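Local coordinates for ssDNA binding protein (Aeropyrum pernix, PDB 4PSN), which binds single-stranded DNA, which its assembled subunits entrap in a system of tunnels running between them, at the interface of chains A and B and the interface of chains A and C. Coordinates in Å, arbitrary orientation; residue numbers count along the deposited sequence, not the author numbering. Chains: chain A/B/C, ssDNA binding protein.

Contact 1: the interface of chains A and B. Residues chain A 117-118, 122, 143-144, 169-170; chain B 51-53, 55-56, 60.
The carboxylate oxygen OE2 of B:Glu56 is gripped by two well-placed donors, one from each chain, and by a third, less certain one, where helix 40-61 of one ThermoDBP-family subunit packs against the C-terminal domain and the end of helix 100-119 of another. Within chain B, B:Arg52 NH1 comes in 2.6 Å from B:Glu56 OE2 on its anti lone pair, nearly straight at 161°. From chain A, the phenol OH of A:Tyr143 reaches B:Glu56 OE2 tip to tip at 2.6 Å, above the carboxylate plane. A:Tyr143 OH also accepts from B:Arg52 NH2 at 3.0 Å, closing a small ring of bonds that would favour a charged carboxylate. The third donor, NH1 of the poorly ordered A:Arg144, lies 2.8 Å from B:Glu56 OE2 in a tentative salt bridge. A:Arg144 NH1 also donates to B:Asn60 OD1 at 2.6 Å. B:Arg52 gets there with CG anti to the backbone N (chi1 -165°) and a bend at chi2 (-94°). Its guanidinium is held flat between A:Leu117 CD1, over the centre of one face, and A:Pro169 CG, towards the rim of the other. NE binds a water that also meets the carbonyl O of A:Leu117. A:Pro169, following a cis peptide, lays CA over the face of the B:Phe55 ring, 3.9 Å from the centroid. The side chains of A:Leu118 and B:Val53 cross at about a right angle, A:Leu118 CD2 3.7 Å from B:Val53 CG2.

Contact 2: the interface of chains A and C. Residues chain A 163, 173, 208, 211, 215; chain C 173, 175, 202, 207-208, 211-212, 215.
A:Arg211 and A:Glu208, one turn apart on helix 206-218, bury most surface here, in a charged lattice between two Thermo-DBP-RP2 C-terminal domains. A:Arg211 leaves with CG anti to the backbone N (chi1 -170°) and bends at chi3 (76°), which lays its guanidinium against chain C. C:Leu173 CD2 sits under one face, towards the rim, 3.4 Å from A:Arg211 CZ. Around the edge, A:Arg211 NH1 gives a bond of 3.0 Å to the anti lone pair of C:Glu208 OE2, while NE turns back to A:Glu215 OE2 of its own helix. A water lies in the guanidinium plane, touching both NH1 and NH2 and linking them to A:Glu208 OE2 and the backbone O of C:Glu208. A:Glu208, extended beyond CG, offers its carboxylate to C:Arg211, which grips it side-on with two nitrogens. C:Arg211 NH2 meets A:Glu208 OE1 at 2.7 Å. C:Arg211 NE meets A:Glu208 OE2 at 2.8 Å. Both bonds use syn lone pairs, with the two flat groups nearly coplanar (28° apart). A:Glu215 OE2 accepts a second bond, 2.9 Å from NZ of the poorly ordered C:Lys175, on its anti lone pair. That oxygen lies between the like charges of A:Arg211 NE and C:Lys175 NZ, 4.1 Å apart, and may offset their repulsion. Farther along, the poorly ordered A:Arg163 and C:Glu215 meet tip to tip in another salt bridge.

Contact 3: the interface of chains A and B. Residues chain A 11, 67-69, 94-98; chain B 67-69, 94-98.
A:Trp95 and B:Trp95 bury the most surface, each indole reaching over the two-fold axis onto the other chain. CG stands anti to the carbonyl carbon in both (chi1 -68° in A, -65° in B), and A:Trp95 CB meets B:Trp95 CB at 3.5 Å. A:Trp95 NE1 donates in its ring plane to the carbonyl O of B:Leu67 at 2.8 Å, almost straight at 168°; B:Trp95 NE1 does the same to A:Leu67 O at 2.9 Å. Over one face of each indole lies a methyl: B:Val69 CG2 is 3.3 Å from the centroid of the five-membered ring of A:Trp95. On the rim, A:Trp95 CD1 packs on B:Arg97 CA. Next most buried, A:Val98 donates its backbone N to B:Leu94 O at 3.0 Å and lays CG2 against B:Leu94 and B:Arg96 CG; B:Val98 mirrors it. Within each chain Asp68 ties loop to strand: B:Asp68 OD1 lies 2.8 Å from B:Arg97 N. A:Arg96 N bonds B:Arg96 O at 2.8 Å from above the carbonyl plane, and B:Arg96 N returns the bond to A:Arg96 O. Strands 90-97 of the two chains thus pair antiparallel about A:Arg96 and B:Arg96, carrying the sheet across the A-B interface just ahead of helix 100-119.

Contact 1: the interface of chains A and B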
loop_
_atom_site.group_PDB
_atom_site.type_symbol
_atom_site.label_atom_id
_atom_site.label_comp_id
_atom_site.label_asym_id
_atom_site.label_seq_id
_atom_site.Cartn_x
_atom_site.Cartn_y
_atom_site.Cartn_z
ATOM N N LEU A 117 17.743 0.924 -27.927
ATOM C CA LEU A 117 16.305 0.847 -28.152
ATOM C C LEU A 117 15.669 2.221 -27.951
ATOM O O LEU A 117 14.842 2.650 -28.751
ATOM C CB LEU A 117 15.659 -0.193 -27.238
ATOM C CG LEU A 117 14.131 -0.152 -27.193
ATOM C CD1 LEU A 117 13.533 -0.405 -28.575
ATOM C CD2 LEU A 117 13.622 -1.181 -26.187
ATOM N N LEU A 118 16.081 2.919 -26.896
ATOM C CA LEU A 118 15.571 4.263 -26.617
ATOM C C LEU A 118 15.986 5.315 -27.657
ATOM O O LEU A 118 15.326 6.342 -27.810
ATOM C CB LEU A 118 16.032 4.703 -25.236
ATOM C CG LEU A 118 15.473 3.817 -24.143
ATOM C CD1 LEU A 118 15.913 4.288 -22.752
ATOM C CD2 LEU A 118 13.959 3.774 -24.269
ATOM N N ILE A 122 9.976 5.679 -32.264
ATOM C CA ILE A 122 8.988 4.619 -32.353
ATOM C C ILE A 122 8.274 4.724 -33.695
ATOM O O ILE A 122 7.784 5.796 -34.068
ATOM C CB ILE A 122 7.955 4.722 -31.212
ATOM C CG1 ILE A 122 8.666 4.697 -29.850
ATOM C CG2 ILE A 122 6.913 3.604 -31.357
ATOM C CD1 ILE A 122 7.785 5.129 -28.660
ATOM N N TYR A 143 1.153 -0.303 -33.956
ATOM C CA TYR A 143 2.556 -0.516 -33.669
ATOM C C TYR A 143 2.827 -1.982 -33.969
ATOM O O TYR A 143 2.159 -2.863 -33.412
ATOM C CB TYR A 143 2.834 -0.230 -32.192
ATOM C CG TYR A 143 4.240 -0.539 -31.792
ATOM C CD1 TYR A 143 5.297 0.145 -32.367
ATOM C CD2 TYR A 143 4.514 -1.515 -30.838
ATOM C CE1 TYR A 143 6.589 -0.124 -32.015
ATOM C CE2 TYR A 143 5.813 -1.798 -30.472
ATOM C CZ TYR A 143 6.847 -1.097 -31.064
ATOM O OH TYR A 143 8.146 -1.353 -30.712
ATOM N N ARG A 144 3.782 -2.240 -34.858
ATOM C CA ARG A 144 4.034 -3.599 -35.321
ATOM C C ARG A 144 2.752 -4.350 -35.698
ATOM O O ARG A 144 2.563 -5.517 -35.336
ATOM C CB ARG A 144 4.835 -4.388 -34.284
ATOM C CG ARG A 144 6.269 -3.931 -34.226
ATOM C CD ARG A 144 7.165 -5.062 -33.780
ATOM N NE ARG A 144 7.231 -5.095 -32.333
ATOM C CZ ARG A 144 8.128 -4.418 -31.629
ATOM N NH1 ARG A 144 8.110 -4.491 -30.313
ATOM N NH2 ARG A 144 9.042 -3.674 -32.243
ATOM N N PRO A 169 3.964 1.392 -27.538
ATOM C CA PRO A 169 4.673 0.633 -26.498
ATOM C C PRO A 169 4.897 1.440 -25.230
ATOM O O PRO A 169 5.382 0.893 -24.237
ATOM C CB PRO A 169 6.020 0.306 -27.157
ATOM C CG PRO A 169 6.260 1.452 -28.105
ATOM C CD PRO A 169 4.862 1.814 -28.632
ATOM N N THR A 170 4.561 2.724 -25.265
ATOM C CA THR A 170 4.512 3.528 -24.042
ATOM C C THR A 170 3.406 4.581 -24.209
ATOM O O THR A 170 3.195 5.046 -25.310
ATOM C CB THR A 170 5.873 4.201 -23.736
ATOM O OG1 THR A 170 5.860 4.711 -22.400
ATOM C CG2 THR A 170 6.156 5.359 -24.729
ATOM N N ASN B 51 9.130 2.471 -19.475
ATOM C CA ASN B 51 7.954 1.697 -19.873
ATOM C C ASN B 51 8.098 1.173 -21.300
ATOM O O ASN B 51 7.637 0.087 -21.621
ATOM C CB ASN B 51 6.669 2.506 -19.715
ATOM C CG ASN B 51 6.220 2.616 -18.257
ATOM O OD1 ASN B 51 5.609 3.610 -17.852
ATOM N ND2 ASN B 51 6.517 1.592 -17.467
ATOM N N ARG B 52 8.755 1.955 -22.151
ATOM C CA ARG B 52 8.956 1.563 -23.534
ATOM C C ARG B 52 9.834 0.302 -23.593
ATOM O O ARG B 52 9.578 -0.624 -24.360
ATOM C CB ARG B 52 9.589 2.734 -24.310
ATOM C CG ARG B 52 9.534 2.627 -25.839
ATOM C CD ARG B 52 10.795 2.001 -26.413
ATOM N NE ARG B 52 10.732 1.820 -27.869
ATOM C CZ ARG B 52 10.169 0.773 -28.475
ATOM N NH1 ARG B 52 9.619 -0.193 -27.744
ATOM N NH2 ARG B 52 10.162 0.678 -29.804
ATOM N N VAL B 53 10.881 0.276 -22.781
ATOM C CA VAL B 53 11.757 -0.894 -22.687
ATOM C C VAL B 53 11.034 -2.108 -22.089
ATOM O O VAL B 53 11.126 -3.219 -22.601
ATOM C CB VAL B 53 12.980 -0.573 -21.811
ATOM C CG1 VAL B 53 13.792 -1.841 -21.537
ATOM C CG2 VAL B 53 13.814 0.481 -22.485
ATOM N N PHE B 55 7.906 -2.735 -22.130
ATOM C CA PHE B 55 6.908 -3.262 -23.043
ATOM C C PHE B 55 7.543 -4.322 -23.953
ATOM O O PHE B 55 6.996 -5.403 -24.117
ATOM C CB PHE B 55 6.271 -2.172 -23.906
ATOM C CG PHE B 55 5.320 -2.726 -24.941
ATOM C CD1 PHE B 55 4.001 -2.983 -24.619
ATOM C CD2 PHE B 55 5.753 -3.013 -26.220
ATOM C CE1 PHE B 55 3.131 -3.514 -25.559
ATOM C CE2 PHE B 55 4.865 -3.537 -27.177
ATOM C CZ PHE B 55 3.565 -3.785 -26.837
ATOM N N GLU B 56 8.683 -3.994 -24.555
ATOM C CA GLU B 56 9.413 -4.939 -25.393
ATOM C C GLU B 56 9.810 -6.188 -24.596
ATOM O O GLU B 56 9.655 -7.311 -25.066
ATOM C CB GLU B 56 10.671 -4.294 -25.984
ATOM C CG GLU B 56 10.383 -3.088 -26.871
ATOM C CD GLU B 56 9.408 -3.417 -27.995
ATOM O OE1 GLU B 56 9.299 -4.607 -28.370
ATOM O OE2 GLU B 56 8.739 -2.486 -28.490
ATOM N N ASN B 60 6.585 -8.468 -25.440
ATOM C CA ASN B 60 7.049 -9.072 -26.688
ATOM C C ASN B 60 8.009 -10.236 -26.510
ATOM O O ASN B 60 7.956 -11.198 -27.264
ATOM C CB ASN B 60 7.645 -8.027 -27.625
ATOM C CG ASN B 60 6.579 -7.213 -28.331
ATOM O OD1 ASN B 60 6.811 -6.072 -28.716
ATOM N ND2 ASN B 60 5.394 -7.795 -28.489
HETATM O O HOH W 1 12.105 3.775 -28.845
#

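Contact 2: the interface of chains A and C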
loop_
_atom_site.group_PDB
_atom_site.type_symbol
_atom_site.label_atom_id
_atom_site.label_comp_id
_atom_site.label_asym_id
_atom_site.label_seq_id
_atom_site.Cartn_x
_atom_site.Cartn_y
_atom_site.Cartn_z
ATOM N N ARG A 163 -4.851 15.741 -32.970
ATOM C CA ARG A 163 -4.744 15.345 -31.570
ATOM C C ARG A 163 -4.836 13.823 -31.560
ATOM O O ARG A 163 -5.397 13.235 -32.486
ATOM C CB ARG A 163 -5.884 15.979 -30.760
ATOM C CG ARG A 163 -6.014 15.503 -29.315
ATOM C CD ARG A 163 -7.213 16.163 -28.610
ATOM N NE ARG A 163 -7.567 15.492 -27.358
ATOM C CZ ARG A 163 -6.980 15.747 -26.194
ATOM N NH1 ARG A 163 -6.014 16.651 -26.134
ATOM N NH2 ARG A 163 -7.350 15.102 -25.096
ATOM N N LEU A 173 0.434 11.034 -25.286
ATOM C CA LEU A 173 -0.675 11.915 -25.631
ATOM C C LEU A 173 -0.155 12.994 -26.588
ATOM O O LEU A 173 0.762 13.743 -26.257
ATOM C CB LEU A 173 -1.277 12.559 -24.363
ATOM C CG LEU A 173 -2.295 13.673 -24.672
ATOM C CD1 LEU A 173 -3.513 13.089 -25.369
ATOM C CD2 LEU A 173 -2.713 14.397 -23.406
ATOM N N GLU A 208 -5.001 7.517 -19.130
ATOM C CA GLU A 208 -5.346 8.718 -19.876
ATOM C C GLU A 208 -5.325 8.427 -21.374
ATOM O O GLU A 208 -6.250 8.800 -22.108
ATOM C CB GLU A 208 -4.358 9.828 -19.549
ATOM C CG GLU A 208 -4.275 10.138 -18.070
ATOM C CD GLU A 208 -3.334 11.291 -17.783
ATOM O OE1 GLU A 208 -2.162 11.027 -17.417
ATOM O OE2 GLU A 208 -3.769 12.460 -17.939
ATOM N N ARG A 211 -8.300 6.422 -22.380
ATOM C CA ARG A 211 -9.516 7.243 -22.452
ATOM C C ARG A 211 -9.579 8.094 -23.724
ATOM O O ARG A 211 -10.637 8.208 -24.372
ATOM C CB ARG A 211 -9.622 8.138 -21.216
ATOM C CG ARG A 211 -10.973 8.845 -21.072
ATOM C CD ARG A 211 -10.825 10.065 -20.168
ATOM N NE ARG A 211 -10.184 11.190 -20.852
ATOM C CZ ARG A 211 -9.018 11.732 -20.507
ATOM N NH1 ARG A 211 -8.325 11.245 -19.489
ATOM N NH2 ARG A 211 -8.542 12.769 -21.190
ATOM N N GLU A 215 -12.387 7.911 -26.641
ATOM C CA GLU A 215 -13.180 9.103 -26.970
ATOM C C GLU A 215 -13.146 9.350 -28.480
ATOM O O GLU A 215 -14.158 9.606 -29.097
ATOM C CB GLU A 215 -12.628 10.354 -26.301
ATOM C CG GLU A 215 -12.789 10.450 -24.806
ATOM C CD GLU A 215 -11.909 11.557 -24.233
ATOM O OE1 GLU A 215 -11.064 12.087 -24.988
ATOM O OE2 GLU A 215 -12.050 11.898 -23.039
ATOM N N LEU C 173 -15.112 14.915 -16.292
ATOM C CA LEU C 173 -14.700 15.228 -17.642
ATOM C C LEU C 173 -15.921 15.340 -18.546
ATOM O O LEU C 173 -16.690 14.394 -18.683
ATOM C CB LEU C 173 -13.752 14.152 -18.167
ATOM C CG LEU C 173 -12.305 14.587 -18.376
ATOM C CD1 LEU C 173 -11.761 15.240 -17.132
ATOM C CD2 LEU C 173 -11.444 13.392 -18.780
ATOM N N LYS C 175 -17.018 15.276 -22.088
ATOM C CA LYS C 175 -16.588 14.848 -23.423
ATOM C C LYS C 175 -17.173 15.749 -24.508
ATOM O O LYS C 175 -18.187 16.410 -24.281
ATOM C CB LYS C 175 -17.065 13.420 -23.699
ATOM C CG LYS C 175 -16.842 12.447 -22.559
ATOM C CD LYS C 175 -15.385 12.057 -22.464
ATOM C CE LYS C 175 -15.205 10.865 -21.550
ATOM N NZ LYS C 175 -14.014 10.077 -21.947
ATOM N N GLN C 202 -18.383 12.623 -17.288
ATOM C CA GLN C 202 -17.804 11.360 -16.837
ATOM C C GLN C 202 -16.997 11.544 -15.536
ATOM O O GLN C 202 -16.213 12.481 -15.415
ATOM C CB GLN C 202 -16.890 10.808 -17.945
ATOM C CG GLN C 202 -16.261 9.467 -17.620
ATOM C CD GLN C 202 -15.279 8.982 -18.688
ATOM O OE1 GLN C 202 -14.380 9.708 -19.106
ATOM N NE2 GLN C 202 -15.454 7.744 -19.126
ATOM N N ARG C 207 -6.125 13.298 -11.633
ATOM C CA ARG C 207 -5.072 13.619 -12.604
ATOM C C ARG C 207 -5.593 13.746 -14.049
ATOM O O ARG C 207 -5.077 14.547 -14.832
ATOM C CB ARG C 207 -3.936 12.586 -12.538
ATOM C CG ARG C 207 -2.701 12.947 -13.371
ATOM C CD ARG C 207 -1.532 11.971 -13.115
ATOM N NE ARG C 207 -0.982 12.117 -11.764
ATOM C CZ ARG C 207 -1.148 11.243 -10.772
ATOM N NH1 ARG C 207 -1.838 10.123 -10.965
ATOM N NH2 ARG C 207 -0.613 11.490 -9.580
ATOM N N GLU C 208 -6.606 12.968 -14.411
ATOM C CA GLU C 208 -7.110 13.037 -15.775
ATOM C C GLU C 208 -7.736 14.409 -15.973
ATOM O O GLU C 208 -7.545 15.043 -17.015
ATOM C CB GLU C 208 -8.152 11.953 -16.047
ATOM C CG GLU C 208 -7.674 10.530 -15.756
ATOM C CD GLU C 208 -8.740 9.481 -16.098
ATOM O OE1 GLU C 208 -9.237 8.793 -15.180
ATOM O OE2 GLU C 208 -9.079 9.354 -17.290
ATOM N N ARG C 211 -5.090 17.276 -16.177
ATOM C CA ARG C 211 -4.426 17.339 -17.477
ATOM C C ARG C 211 -5.280 18.072 -18.520
ATOM O O ARG C 211 -4.772 18.877 -19.307
ATOM C CB ARG C 211 -4.101 15.918 -17.954
ATOM C CG ARG C 211 -3.436 15.825 -19.303
ATOM C CD ARG C 211 -1.954 15.524 -19.175
ATOM N NE ARG C 211 -1.683 14.328 -18.368
ATOM C CZ ARG C 211 -0.566 14.161 -17.663
ATOM N NH1 ARG C 211 0.355 15.111 -17.673
ATOM N NH2 ARG C 211 -0.374 13.061 -16.943
ATOM N N VAL C 212 -6.580 17.793 -18.535
ATOM C CA VAL C 212 -7.475 18.441 -19.492
ATOM C C VAL C 212 -7.594 19.952 -19.213
ATOM O O VAL C 212 -7.539 20.781 -20.131
ATOM C CB VAL C 212 -8.871 17.778 -19.508
ATOM C CG1 VAL C 212 -9.890 18.656 -20.248
ATOM C CG2 VAL C 212 -8.795 16.375 -20.148
ATOM N N GLU C 215 -4.379 21.613 -20.388
ATOM C CA GLU C 215 -4.254 21.656 -21.835
ATOM C C GLU C 215 -5.197 22.713 -22.404
ATOM O O GLU C 215 -4.873 23.383 -23.381
ATOM C CB GLU C 215 -4.559 20.310 -22.484
ATOM C CG GLU C 215 -4.470 20.392 -24.010
ATOM C CD GLU C 215 -4.802 19.087 -24.725
ATOM O OE1 GLU C 215 -5.054 18.069 -24.039
ATOM O OE2 GLU C 215 -4.809 19.086 -25.982
HETATM O O HOH W 2 -6.271 13.208 -19.100
#

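Contact 3: the interface of chains A and B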
loop_
_atom_site.group_PDB
_atom_site.type_symbol
_atom_site.label_atom_id
_atom_site.label_comp_id
_atom_site.label_asym_id
_atom_site.label_seq_id
_atom_site.Cartn_x
_atom_site.Cartn_y
_atom_site.Cartn_z
ATOM N N LEU A 11 -2.837 -8.858 -4.117
ATOM C CA LEU A 11 -1.749 -9.751 -4.513
ATOM C C LEU A 11 -0.755 -9.920 -3.371
ATOM O O LEU A 11 -0.333 -8.945 -2.763
ATOM C CB LEU A 11 -1.005 -9.188 -5.721
ATOM C CG LEU A 11 -1.803 -8.951 -7.001
ATOM C CD1 LEU A 11 -0.873 -8.284 -8.034
ATOM C CD2 LEU A 11 -2.409 -10.281 -7.539
ATOM N N LEU A 67 6.793 -19.283 -3.116
ATOM C CA LEU A 67 7.249 -18.121 -3.880
ATOM C C LEU A 67 6.308 -17.768 -5.017
ATOM O O LEU A 67 6.629 -16.917 -5.849
ATOM C CB LEU A 67 8.643 -18.364 -4.438
ATOM C CG LEU A 67 9.677 -18.572 -3.341
ATOM C CD1 LEU A 67 11.064 -18.707 -3.949
ATOM C CD2 LEU A 67 9.613 -17.396 -2.387
ATOM N N ASP A 68 5.159 -18.437 -5.065
ATOM C CA ASP A 68 4.109 -18.085 -6.007
ATOM C C ASP A 68 3.327 -16.857 -5.498
ATOM O O ASP A 68 3.580 -16.352 -4.396
ATOM C CB ASP A 68 3.162 -19.271 -6.242
ATOM C CG ASP A 68 3.815 -20.421 -7.032
ATOM O OD1 ASP A 68 4.800 -20.189 -7.762
ATOM O OD2 ASP A 68 3.323 -21.565 -6.935
ATOM N N VAL A 69 2.385 -16.383 -6.312
ATOM C CA VAL A 69 1.522 -15.270 -5.940
ATOM C C VAL A 69 0.089 -15.759 -5.820
ATOM O O VAL A 69 -0.366 -16.576 -6.631
ATOM C CB VAL A 69 1.598 -14.113 -6.958
ATOM C CG1 VAL A 69 0.528 -13.042 -6.644
ATOM C CG2 VAL A 69 3.003 -13.483 -6.943
ATOM N N LEU A 94 -4.353 -17.898 -8.420
ATOM C CA LEU A 94 -2.989 -18.361 -8.260
ATOM C C LEU A 94 -2.183 -18.021 -9.511
ATOM O O LEU A 94 -2.682 -18.155 -10.634
ATOM C CB LEU A 94 -2.971 -19.875 -8.011
ATOM C CG LEU A 94 -1.602 -20.567 -8.004
ATOM C CD1 LEU A 94 -0.698 -20.001 -6.918
ATOM C CD2 LEU A 94 -1.757 -22.081 -7.830
ATOM N N TRP A 95 -0.950 -17.562 -9.302
ATOM C CA TRP A 95 -0.024 -17.284 -10.396
ATOM C C TRP A 95 1.258 -18.020 -10.063
ATOM O O TRP A 95 1.789 -17.869 -8.958
ATOM C CB TRP A 95 0.294 -15.787 -10.495
ATOM C CG TRP A 95 -0.851 -14.874 -10.918
ATOM C CD1 TRP A 95 -1.058 -14.340 -12.168
ATOM C CD2 TRP A 95 -1.914 -14.350 -10.086
ATOM N NE1 TRP A 95 -2.182 -13.540 -12.162
ATOM C CE2 TRP A 95 -2.720 -13.528 -10.908
ATOM C CE3 TRP A 95 -2.258 -14.512 -8.739
ATOM C CZ2 TRP A 95 -3.856 -12.864 -10.418
ATOM C CZ3 TRP A 95 -3.394 -13.830 -8.252
ATOM C CH2 TRP A 95 -4.166 -13.024 -9.089
ATOM N N ARG A 96 1.763 -18.802 -11.011
ATOM C CA ARG A 96 2.959 -19.595 -10.762
ATOM C C ARG A 96 4.226 -18.900 -11.255
ATOM O O ARG A 96 4.281 -18.376 -12.377
ATOM C CB ARG A 96 2.819 -20.999 -11.376
ATOM C CG ARG A 96 1.633 -21.784 -10.823
ATOM C CD ARG A 96 1.795 -23.269 -11.057
ATOM N NE ARG A 96 0.618 -24.027 -10.634
ATOM C CZ ARG A 96 0.445 -24.543 -9.419
ATOM N NH1 ARG A 96 1.368 -24.385 -8.475
ATOM N NH2 ARG A 96 -0.664 -25.219 -9.148
ATOM N N ARG A 97 5.231 -18.891 -10.388
ATOM C CA ARG A 97 6.502 -18.230 -10.641
ATOM C C ARG A 97 7.219 -18.806 -11.868
ATOM O O ARG A 97 7.355 -20.012 -12.006
ATOM C CB ARG A 97 7.396 -18.387 -9.404
ATOM C CG ARG A 97 8.632 -17.494 -9.355
ATOM C CD ARG A 97 9.476 -17.830 -8.117
ATOM N NE ARG A 97 9.882 -19.235 -8.127
ATOM C CZ ARG A 97 11.093 -19.661 -8.485
ATOM N NH1 ARG A 97 11.369 -20.962 -8.484
ATOM N NH2 ARG A 97 12.031 -18.786 -8.843
ATOM N N VAL A 98 7.668 -17.932 -12.758
ATOM C CA VAL A 98 8.569 -18.323 -13.835
ATOM C C VAL A 98 9.982 -18.409 -13.260
ATOM O O VAL A 98 10.448 -17.468 -12.618
ATOM C CB VAL A 98 8.553 -17.291 -14.969
ATOM C CG1 VAL A 98 9.586 -17.645 -16.030
ATOM C CG2 VAL A 98 7.160 -17.210 -15.584
ATOM N N LEU B 67 -3.150 -10.385 -17.612
ATOM C CA LEU B 67 -3.586 -10.782 -16.278
ATOM C C LEU B 67 -2.536 -11.582 -15.511
ATOM O O LEU B 67 -2.841 -12.196 -14.494
ATOM C CB LEU B 67 -4.914 -11.541 -16.336
ATOM C CG LEU B 67 -6.102 -10.639 -16.691
ATOM C CD1 LEU B 67 -7.413 -11.410 -16.608
ATOM C CD2 LEU B 67 -6.145 -9.399 -15.789
ATOM N N ASP B 68 -1.297 -11.577 -15.993
ATOM C CA ASP B 68 -0.220 -12.178 -15.225
ATOM C C ASP B 68 0.236 -11.200 -14.126
ATOM O O ASP B 68 -0.274 -10.089 -14.021
ATOM C CB ASP B 68 0.949 -12.555 -16.140
ATOM C CG ASP B 68 0.668 -13.792 -16.973
ATOM O OD1 ASP B 68 -0.179 -14.629 -16.561
ATOM O OD2 ASP B 68 1.311 -13.935 -18.038
ATOM N N VAL B 69 1.172 -11.620 -13.295
ATOM C CA VAL B 69 1.688 -10.724 -12.258
ATOM C C VAL B 69 3.171 -10.472 -12.532
ATOM O O VAL B 69 3.883 -11.385 -12.925
ATOM C CB VAL B 69 1.493 -11.314 -10.837
ATOM C CG1 VAL B 69 2.216 -10.452 -9.779
ATOM C CG2 VAL B 69 -0.003 -11.419 -10.498
ATOM N N LEU B 94 8.251 -12.636 -13.016
ATOM C CA LEU B 94 6.990 -12.887 -13.710
ATOM C C LEU B 94 6.276 -14.066 -13.075
ATOM O O LEU B 94 6.891 -15.074 -12.782
ATOM C CB LEU B 94 7.251 -13.190 -15.192
ATOM C CG LEU B 94 6.044 -13.517 -16.077
ATOM C CD1 LEU B 94 4.996 -12.401 -16.041
ATOM C CD2 LEU B 94 6.478 -13.801 -17.523
ATOM N N TRP B 95 4.975 -13.940 -12.856
ATOM C CA TRP B 95 4.186 -15.096 -12.446
ATOM C C TRP B 95 3.056 -15.269 -13.455
ATOM O O TRP B 95 2.387 -14.293 -13.816
ATOM C CB TRP B 95 3.599 -14.889 -11.049
ATOM C CG TRP B 95 4.587 -14.794 -9.925
ATOM C CD1 TRP B 95 4.919 -15.783 -9.043
ATOM C CD2 TRP B 95 5.337 -13.639 -9.541
ATOM N NE1 TRP B 95 5.846 -15.323 -8.140
ATOM C CE2 TRP B 95 6.119 -14.006 -8.417
ATOM C CE3 TRP B 95 5.445 -12.332 -10.041
ATOM C CZ2 TRP B 95 6.980 -13.111 -7.773
ATOM C CZ3 TRP B 95 6.304 -11.434 -9.396
ATOM C CH2 TRP B 95 7.058 -11.832 -8.273
ATOM N N ARG B 96 2.866 -16.500 -13.930
ATOM C CA ARG B 96 1.830 -16.790 -14.924
ATOM C C ARG B 96 0.548 -17.323 -14.295
ATOM O O ARG B 96 0.567 -18.236 -13.469
ATOM C CB ARG B 96 2.350 -17.749 -16.010
ATOM C CG ARG B 96 3.529 -17.177 -16.803
ATOM C CD ARG B 96 3.757 -17.936 -18.091
ATOM N NE ARG B 96 5.004 -17.551 -18.745
ATOM C CZ ARG B 96 5.120 -16.524 -19.582
ATOM N NH1 ARG B 96 4.067 -15.766 -19.851
ATOM N NH2 ARG B 96 6.295 -16.253 -20.137
ATOM N N ARG B 97 -0.562 -16.721 -14.692
ATOM C CA ARG B 97 -1.864 -17.031 -14.130
ATOM C C ARG B 97 -2.317 -18.469 -14.391
ATOM O O ARG B 97 -2.233 -18.959 -15.514
ATOM C CB ARG B 97 -2.867 -16.068 -14.727
ATOM C CG ARG B 97 -4.238 -16.151 -14.134
ATOM C CD ARG B 97 -5.096 -15.047 -14.720
ATOM N NE ARG B 97 -6.518 -15.341 -14.586
ATOM C CZ ARG B 97 -7.229 -15.113 -13.485
ATOM N NH1 ARG B 97 -8.520 -15.418 -13.462
ATOM N NH2 ARG B 97 -6.652 -14.584 -12.409
ATOM N N VAL B 98 -2.790 -19.139 -13.343
ATOM C CA VAL B 98 -3.435 -20.445 -13.483
ATOM C C VAL B 98 -4.883 -20.229 -13.897
ATOM O O VAL B 98 -5.623 -19.514 -13.226
ATOM C CB VAL B 98 -3.379 -21.257 -12.185
ATOM C CG1 VAL B 98 -4.126 -22.576 -12.347
ATOM C CG2 VAL B 98 -1.930 -21.528 -11.798
HETATM O O HOH W 3 -5.968 -18.186 -10.803
HETATM O O HOH W 4 10.109 -14.750 -12.160
#

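Contacts 1 and 3 both belong to the two-fold A-B interface, their C-alpha centres about 23 Å apart, and helix 100-119 joins them in chain A: contact 3 lies around strand 90-97 just before it, contact 1 begins near its end. The C-alpha centre of contact 2, made with chain C, is about 23 Å from that of contact 1 and about 33 Å from that of contact 3. Strand 172-180 and its preceding loop bring contacts 1 and 2 onto the same C-terminal domain of A. One subunit thus bridges two others, consistent with the deposited tetramer, and this domain swung out on its helix plausibly helps wall the intersubunit tunnels.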